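Local atomic coordinates of tail fiber protein (Pseudomonas aeruginosa, PDB entry 6CL6), a protein that probably serves as the receptor-binding fiber of an R2-type pyocin, a contractile injection system, attaching the particle to the surface of target bacteria. Residues A43-N46 with S47-P50; M209-G212 with G213-N216. One frame throughout, in Å; residues are numbered along the deposited sequence.

Overall arrangement
The two contacts lie in series along an extended trimeric fiber, their centres 63 Å apart and their nearest atoms about 47 Å apart. Each is a tight local turn in a loop, and they share no secondary-structure element. Contact 1 leads toward strand 57-60, an outermost strand of the first antiparallel sheet within the chain, and is a surface contact built on serine hydroxyls, one carbonyl and bridging water. Contact 2 follows strand 202-208, the last of the second sheet, and is partly buried where three subunits converge. Its chemistry differs accordingly: a carboxylate, an imidazole and two large aromatic rings, with partners on both neighbouring chains.

Contact 1 (A43-N46 with S47-P50); sequences AVSN and SSDP
S45 and S48 close a type I beta turn in which S48 N donates to S45 O at 3.1 Å, with N46 and S47 at the two corners. The hydroxyl of S48 returns to the same carbonyl: S48 OG donates to S45 O at 2.8 Å, so a single oxygen is gripped by the amide and the side chain of one residue. Both donors come from the same face of the carbonyl plane, the amide standing well above it (54° out) and the hydroxyl only 24° from it. With OG beside its own backbone N (chi1 -65°), S48 folds its side chain back along the turn. This also lays the hydroxyl alongside V44, with S48 OG 3.3 Å from V44 CB and close to the CG2 methyl, giving it an apolar flank. A water then ties the two serine side chains together, donating to S48 OG at 2.7 Å while hydrogen-bonded to S45 OG, also at 2.7 Å. S48 OG therefore both gives and receives a bond. Beyond the turn, S48 O accepts from T60 OG1 of strand 57-60, and N46 packs on Y79 of the second subunit. The arrangement is that of a type I turn reinforced by the serine at its last position, set in the surface loop that leads into the first antiparallel sheet of the fiber.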
loop_
_atom_site.group_PDB
_atom_site.type_symbol
_atom_site.label_atom_id
_atom_site.label_comp_id
_atom_site.label_asym_id
_atom_site.label_seq_id
_atom_site.Cartn_x
_atom_site.Cartn_y
_atom_site.Cartn_z
ATOM N N ALA A 43 32.682 56.301 47.500
ATOM C CA ALA A 43 33.794 56.335 48.460
ATOM C C ALA A 43 35.149 56.076 47.812
ATOM O O ALA A 43 36.181 56.525 48.327
ATOM C CB ALA A 43 33.563 55.322 49.583
ATOM N N VAL A 44 35.190 55.336 46.708
ATOM C CA VAL A 44 36.436 55.048 46.020
ATOM C C VAL A 44 36.251 55.372 44.546
ATOM O O VAL A 44 35.133 55.479 44.047
ATOM C CB VAL A 44 36.917 53.602 46.212
ATOM C CG1 VAL A 44 37.314 53.347 47.677
ATOM C CG2 VAL A 44 35.854 52.609 45.730
ATOM N N SER A 45 37.361 55.557 43.848
ATOM C CA SER A 45 37.275 55.948 42.442
ATOM C C SER A 45 36.522 54.872 41.661
ATOM O O SER A 45 36.472 53.702 42.051
ATOM C CB SER A 45 38.666 56.149 41.822
ATOM O OG SER A 45 39.286 54.919 41.513
ATOM N N ASN A 46 35.946 55.272 40.542
ATOM C CA ASN A 46 35.098 54.366 39.771
ATOM C C ASN A 46 35.892 53.406 38.885
ATOM O O ASN A 46 35.298 52.765 37.989
ATOM C CB ASN A 46 34.092 55.160 38.931
ATOM C CG ASN A 46 34.753 55.994 37.844
ATOM O OD1 ASN A 46 35.909 55.755 37.464
ATOM N ND2 ASN A 46 34.020 56.973 37.343
ATOM N N SER A 47 37.196 53.264 39.104
ATOM C CA SER A 47 37.982 52.193 38.500
ATOM C C SER A 47 38.629 51.298 39.556
ATOM O O SER A 47 39.539 50.531 39.242
ATOM C CB SER A 47 39.056 52.768 37.572
ATOM O OG SER A 47 40.022 53.483 38.305
ATOM N N SER A 48 38.182 51.388 40.798
ATOM C CA SER A 48 38.738 50.571 41.876
ATOM C C SER A 48 38.562 49.075 41.648
ATOM O O SER A 48 37.561 48.626 41.093
ATOM C CB SER A 48 38.092 50.979 43.210
ATOM O OG SER A 48 38.437 52.327 43.543
ATOM N N ASP A 49 39.538 48.310 42.111
ATOM C CA ASP A 49 39.508 46.834 42.001
ATOM C C ASP A 49 38.534 46.267 43.042
ATOM O O ASP A 49 38.781 46.379 44.246
ATOM C CB ASP A 49 40.906 46.259 42.196
ATOM C CG ASP A 49 40.971 44.749 41.996
ATOM O OD1 ASP A 49 39.912 44.102 41.804
ATOM O OD2 ASP A 49 42.082 44.181 42.047
ATOM N N PRO A 50 37.462 45.609 42.636
ATOM C CA PRO A 50 36.577 45.009 43.654
ATOM C C PRO A 50 37.228 43.879 44.425
ATOM O O PRO A 50 36.766 43.556 45.525
ATOM C CB PRO A 50 35.364 44.532 42.823
ATOM C CG PRO A 50 35.893 44.325 41.440
ATOM C CD PRO A 50 36.990 45.353 41.252
HETATM O O HOH W 1 40.739 53.739 43.470
HETATM O O HOH W 2 38.700 56.104 37.896
#

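Contact 2 (M209-G212 with G213-N216); sequences MWHG and GDFN
D214 reaches back under H211 and lodges its carboxylate between two rings. D214 OD2 lies over one face of the imidazole, 3.4 Å above its plane and displaced toward the rim, with ring and carboxylate planes inclined by 39°. The same oxygen meets the indole of W210 quite differently, at the edge and near the ring plane, 3.5 Å from W210 CE3. A backbone bond helps to fix it there: H211 N donates to D214 OD2 at 3.0 Å, on the anti side of the carboxylate and out of its plane. In return D214 N donates to H211 O at 2.9 Å, closing a turn through G212 and G213.

The imidazole is also held at its edge. With CG between the backbone N and the carbonyl carbon (chi1 61°), the ring swings over the turn, and H211 ND1 accepts from G213 N at 3.0 Å, the amide lying slightly out of the ring plane. F215 approaches W210 from another side, in an offset edge-to-face pair, the edge of F215 toward the face of W210, planes at 76°; F215 CE1 comes within 3.8 Å of W210 CD2. Both aromatics extend into the trimer, where W210 NE1 donates to F215 O of the third subunit. F215 also stacks with W210 of the second subunit and W210 with F215 of the third.

H211 NE2 is bonded to E191 O, so with ND1 accepting, the histidine is probably the neutral tautomer protonated at NE2. The charge of D214 is met mainly by R208, whose NH2 forms a salt bridge with OD1, while the H211 amide also binds OD2; together these bonds probably keep the carboxylate ionised beside the two rings.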
loop_
_atom_site.group_PDB
_atom_site.type_symbol
_atom_site.label_atom_id
_atom_site.label_comp_id
_atom_site.label_asym_id
_atom_site.label_seq_id
_atom_site.Cartn_x
_atom_site.Cartn_y
_atom_site.Cartn_z
ATOM N N MET A 209 9.829 15.898 11.219
ATOM C CA MET A 209 9.243 14.697 11.820
ATOM C C MET A 209 8.076 14.168 10.985
ATOM O O MET A 209 7.260 14.937 10.495
ATOM C CB MET A 209 8.766 15.015 13.238
ATOM C CG MET A 209 8.159 13.850 13.986
ATOM S SD MET A 209 7.263 14.356 15.487
ATOM C CE MET A 209 8.496 15.089 16.501
ATOM N N TRP A 210 8.019 12.847 10.815
ATOM C CA TRP A 210 6.833 12.170 10.303
ATOM C C TRP A 210 5.899 11.905 11.488
ATOM O O TRP A 210 6.337 11.362 12.507
ATOM C CB TRP A 210 7.168 10.834 9.639
ATOM C CG TRP A 210 7.836 10.913 8.315
ATOM C CD1 TRP A 210 9.029 10.336 7.969
ATOM C CD2 TRP A 210 7.360 11.574 7.163
ATOM N NE1 TRP A 210 9.322 10.620 6.655
ATOM C CE2 TRP A 210 8.306 11.377 6.136
ATOM C CE3 TRP A 210 6.199 12.324 6.876
ATOM C CZ2 TRP A 210 8.157 11.939 4.863
ATOM C CZ3 TRP A 210 6.047 12.851 5.606
ATOM C CH2 TRP A 210 7.014 12.653 4.619
ATOM N N HIS A 211 4.625 12.257 11.348
ATOM C CA HIS A 211 3.674 12.015 12.412
ATOM C C HIS A 211 2.362 11.487 11.855
ATOM O O HIS A 211 2.164 11.349 10.637
ATOM C CB HIS A 211 3.481 13.293 13.270
ATOM C CG HIS A 211 2.960 14.459 12.506
ATOM N ND1 HIS A 211 1.640 14.576 12.144
ATOM C CD2 HIS A 211 3.579 15.561 12.037
ATOM C CE1 HIS A 211 1.469 15.691 11.465
ATOM N NE2 HIS A 211 2.632 16.312 11.394
ATOM N N GLY A 212 1.467 11.144 12.777
ATOM C CA GLY A 212 0.214 10.490 12.439
ATOM C C GLY A 212 -0.729 11.328 11.611
ATOM O O GLY A 212 -1.612 10.776 10.941
ATOM N N GLY A 213 -0.577 12.653 11.640
ATOM C CA GLY A 213 -1.334 13.488 10.734
ATOM C C GLY A 213 -0.847 13.455 9.296
ATOM O O GLY A 213 -1.592 13.834 8.391
ATOM N N ASP A 214 0.380 13.002 9.062
ATOM C CA ASP A 214 0.912 12.937 7.719
ATOM C C ASP A 214 0.400 11.723 6.962
ATOM O O ASP A 214 -0.002 11.835 5.796
ATOM C CB ASP A 214 2.441 12.880 7.750
ATOM C CG ASP A 214 3.048 14.157 8.279
ATOM O OD1 ASP A 214 2.511 15.211 7.927
ATOM O OD2 ASP A 214 4.060 14.050 9.023
ATOM N N PHE A 215 0.508 10.543 7.573
ATOM C CA PHE A 215 0.102 9.291 6.940
ATOM C C PHE A 215 -0.061 8.236 8.020
ATOM O O PHE A 215 0.459 8.367 9.132
ATOM C CB PHE A 215 1.109 8.784 5.901
ATOM C CG PHE A 215 2.422 8.376 6.489
ATOM C CD1 PHE A 215 3.418 9.317 6.711
ATOM C CD2 PHE A 215 2.666 7.049 6.835
ATOM C CE1 PHE A 215 4.648 8.923 7.267
ATOM C CE2 PHE A 215 3.866 6.667 7.401
ATOM C CZ PHE A 215 4.861 7.610 7.627
ATOM N N ASN A 216 -0.769 7.176 7.656
ATOM C CA ASN A 216 -0.973 5.994 8.487
ATOM C C ASN A 216 -0.338 4.831 7.740
ATOM O O ASN A 216 -0.727 4.557 6.598
ATOM C CB ASN A 216 -2.477 5.763 8.726
ATOM C CG ASN A 216 -2.755 4.567 9.633
ATOM O OD1 ASN A 216 -1.875 3.747 9.903
ATOM N ND2 ASN A 216 -3.995 4.458 10.087
#